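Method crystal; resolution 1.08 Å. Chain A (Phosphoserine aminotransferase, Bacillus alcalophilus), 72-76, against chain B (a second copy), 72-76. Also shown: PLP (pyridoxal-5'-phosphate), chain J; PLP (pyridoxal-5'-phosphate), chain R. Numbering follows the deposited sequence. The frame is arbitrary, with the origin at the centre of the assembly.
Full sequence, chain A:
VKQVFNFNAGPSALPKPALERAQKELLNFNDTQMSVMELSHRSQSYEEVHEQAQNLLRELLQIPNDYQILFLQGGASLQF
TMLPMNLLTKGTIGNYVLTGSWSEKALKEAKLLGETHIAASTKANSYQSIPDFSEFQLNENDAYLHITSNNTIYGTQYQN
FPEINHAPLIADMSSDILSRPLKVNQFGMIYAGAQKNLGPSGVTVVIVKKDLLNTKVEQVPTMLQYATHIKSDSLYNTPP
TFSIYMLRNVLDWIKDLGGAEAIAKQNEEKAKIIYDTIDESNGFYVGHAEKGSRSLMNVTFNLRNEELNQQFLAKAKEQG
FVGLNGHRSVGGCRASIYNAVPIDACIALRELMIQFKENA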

# COMPACT_ATOMS: atom_id res chain seq x y z
N LEU A 72 -0.17 -8.28 -0.05
CA LEU A 72 -0.36 -7.51 -1.28
C LEU A 72 -0.79 -6.09 -0.97
O LEU A 72 -1.45 -5.82 0.04
CB LEU A 72 -1.40 -8.19 -2.18
CG LEU A 72 -1.07 -9.63 -2.56
CD1 LEU A 72 -2.13 -10.14 -3.52
CD2 LEU A 72 0.31 -9.77 -3.17
N GLN A 73 -0.50 -5.19 -1.87
CA GLN A 73 -1.05 -3.84 -1.86
C GLN A 73 -2.39 -3.84 -2.57
O GLN A 73 -2.70 -4.75 -3.36
CB GLN A 73 -0.07 -2.87 -2.50
CG GLN A 73 1.27 -2.77 -1.80
CD GLN A 73 2.15 -1.70 -2.45
OE1 GLN A 73 1.78 -0.52 -2.43
NE2 GLN A 73 3.30 -2.10 -3.00
N GLY A 74 -3.18 -2.78 -2.32
CA GLY A 74 -4.38 -2.49 -3.11
C GLY A 74 -5.67 -2.59 -2.39
O GLY A 74 -6.75 -2.23 -2.92
N GLY A 75 -5.67 -3.11 -1.16
CA GLY A 75 -6.86 -3.30 -0.36
C GLY A 75 -7.64 -4.53 -0.74
O GLY A 75 -7.40 -5.20 -1.77
N ALA A 76 -8.68 -4.81 0.04
CA ALA A 76 -9.64 -5.83 -0.41
C ALA A 76 -10.26 -5.45 -1.73
O ALA A 76 -10.61 -6.34 -2.54
CB ALA A 76 -10.70 -6.08 0.66
N LEU B 72 -1.91 6.31 -4.81
CA LEU B 72 -2.32 4.94 -5.12
C LEU B 72 -1.46 3.91 -4.44
O LEU B 72 -0.33 4.16 -4.07
CB LEU B 72 -2.29 4.71 -6.66
CG LEU B 72 -3.10 5.70 -7.48
CD1 LEU B 72 -2.98 5.37 -8.97
CD2 LEU B 72 -4.55 5.77 -7.07
N GLN B 73 -2.00 2.71 -4.29
CA GLN B 73 -1.21 1.55 -3.87
C GLN B 73 -0.68 0.81 -5.10
O GLN B 73 -1.15 1.00 -6.21
CB GLN B 73 -2.07 0.63 -3.02
CG GLN B 73 -2.62 1.30 -1.75
CD GLN B 73 -3.40 0.32 -0.90
OE1 GLN B 73 -2.83 -0.67 -0.40
NE2 GLN B 73 -4.71 0.56 -0.72
N GLY B 74 0.30 -0.06 -4.85
CA GLY B 74 0.78 -1.01 -5.83
C GLY B 74 2.19 -0.77 -6.38
O GLY B 74 2.69 -1.61 -7.14
N GLY B 75 2.80 0.34 -6.00
CA GLY B 75 4.10 0.68 -6.49
C GLY B 75 4.14 1.24 -7.88
O GLY B 75 3.14 1.23 -8.63
N ALA B 76 5.33 1.65 -8.31
CA ALA B 76 5.49 1.98 -9.71
C ALA B 76 5.20 0.80 -10.63
O ALA B 76 4.69 0.93 -11.73
CB ALA B 76 6.89 2.54 -10.00
N1 PLP J . -14.66 -5.77 2.27
C2 PLP J . -15.10 -5.55 3.57
C2A PLP J . -15.89 -6.64 4.20
C3 PLP J . -14.78 -4.37 4.21
O3 PLP J . -15.17 -4.17 5.45
C4 PLP J . -14.01 -3.36 3.52
C4A PLP J . -13.62 -2.13 4.26
C5 PLP J . -13.58 -3.63 2.21
C6 PLP J . -13.94 -4.82 1.61
C5A PLP J . -12.81 -2.64 1.40
O4P PLP J . -11.39 -2.68 1.83
P PLP J . -10.33 -1.64 1.15
O1P PLP J . -10.80 -0.26 1.51
O2P PLP J . -10.36 -1.88 -0.35
O3P PLP J . -9.03 -2.09 1.79
N1 PLP R . 10.85 2.34 -11.53
C2 PLP R . 12.04 2.85 -11.04
C2A PLP R . 12.72 3.90 -11.88
C3 PLP R . 12.54 2.37 -9.83
O3 PLP R . 13.66 2.87 -9.37
C4 PLP R . 11.77 1.44 -9.11
C4A PLP R . 12.24 0.95 -7.71
C5 PLP R . 10.61 0.92 -9.65
C6 PLP R . 10.15 1.39 -10.86
C5A PLP R . 9.76 -0.25 -9.04
O4P PLP R . 9.00 0.39 -7.89
P PLP R . 8.05 -0.58 -7.00
O1P PLP R . 8.96 -1.58 -6.34
O2P PLP R . 7.10 -1.24 -7.95
O3P PLP R . 7.41 0.40 -6.07
O HOH W 1 2.85 1.95 -3.48
O HOH W 2 -3.75 -2.97 1.15

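The two copies of this stretch meet through a reciprocal exchange between glutamine side chains and glycine backbone, and the walk along chain A begins just before it. Leu A72 has its CA-to-CB bond sideways to chain B, and its side chain (chi1 m, chi2 t) makes no contact with the other stretch. It is buried nonetheless, as suits a hydrocarbon side chain, but contributes nothing to this contact.

Gln A73 does the reaching. Its CA-to-CB bond points toward chain B, and chi1 m with chi2 t extends the chain before chi3, at 63°, sets the terminal amide. The result is a hydrogen bond from the backbone N of Gly B74 to OE1 of Gln A73, 2.9 Å long and close to straight, with an N-H...O angle of 163°. The same oxygen accepts a second hydrogen bond from water 1, whose O lies 2.9 Å from Gln A73 OE1 and in turn accepts one from Gly B75 N at 3.0 Å. Glutamine fits this role because its side chain is long enough to cross to the neighbouring backbone and ends in a carbonyl oxygen that can accept from two donors at once. Gln B73 adopts nearly the same rotamer, and the opposite stretch covers 61 Å² of Gln A73 and 67 Å² of Gln B73, together the greater part of the 211 Å² buried in all.

Gly A74 receives the return bond: its N donates to Gln B73 OE1, again at 2.9 Å and 163°. The register reflects this exchange, with CA of Gln A73 5.2 Å from CA of Gly B74, and CA of Gly A74 5.2 Å from CA of Gln B73. At phi/psi 114/-9, a CB on Gly A74 would be jammed against the preceding carbonyl oxygen, so the backbone itself calls for glycine.

At Gly A75 the reason is different. Its positive phi favours glycine, but the cofactor adds a steric demand: an ideal CB would lie 2.6 Å from O3P of PLP (chain J), a clash. Across to chain B, its N is linked through water 2, which accepts a weak hydrogen bond from Gly A75 N at 3.0 Å and donates to Gln B73 OE1 at 2.9 Å.

Ala A76, already helical, is out of reach of the other stretch. Its N instead donates to O3P of PLP (chain J) at 3.3 Å, so a few residues carry the chain from the subunit contact to the cofactor phosphate. The small side chain of Ala A76 sits against the cofactor ring, its CB 3.6 Å from C6 of PLP (chain J), so a methyl group packs there.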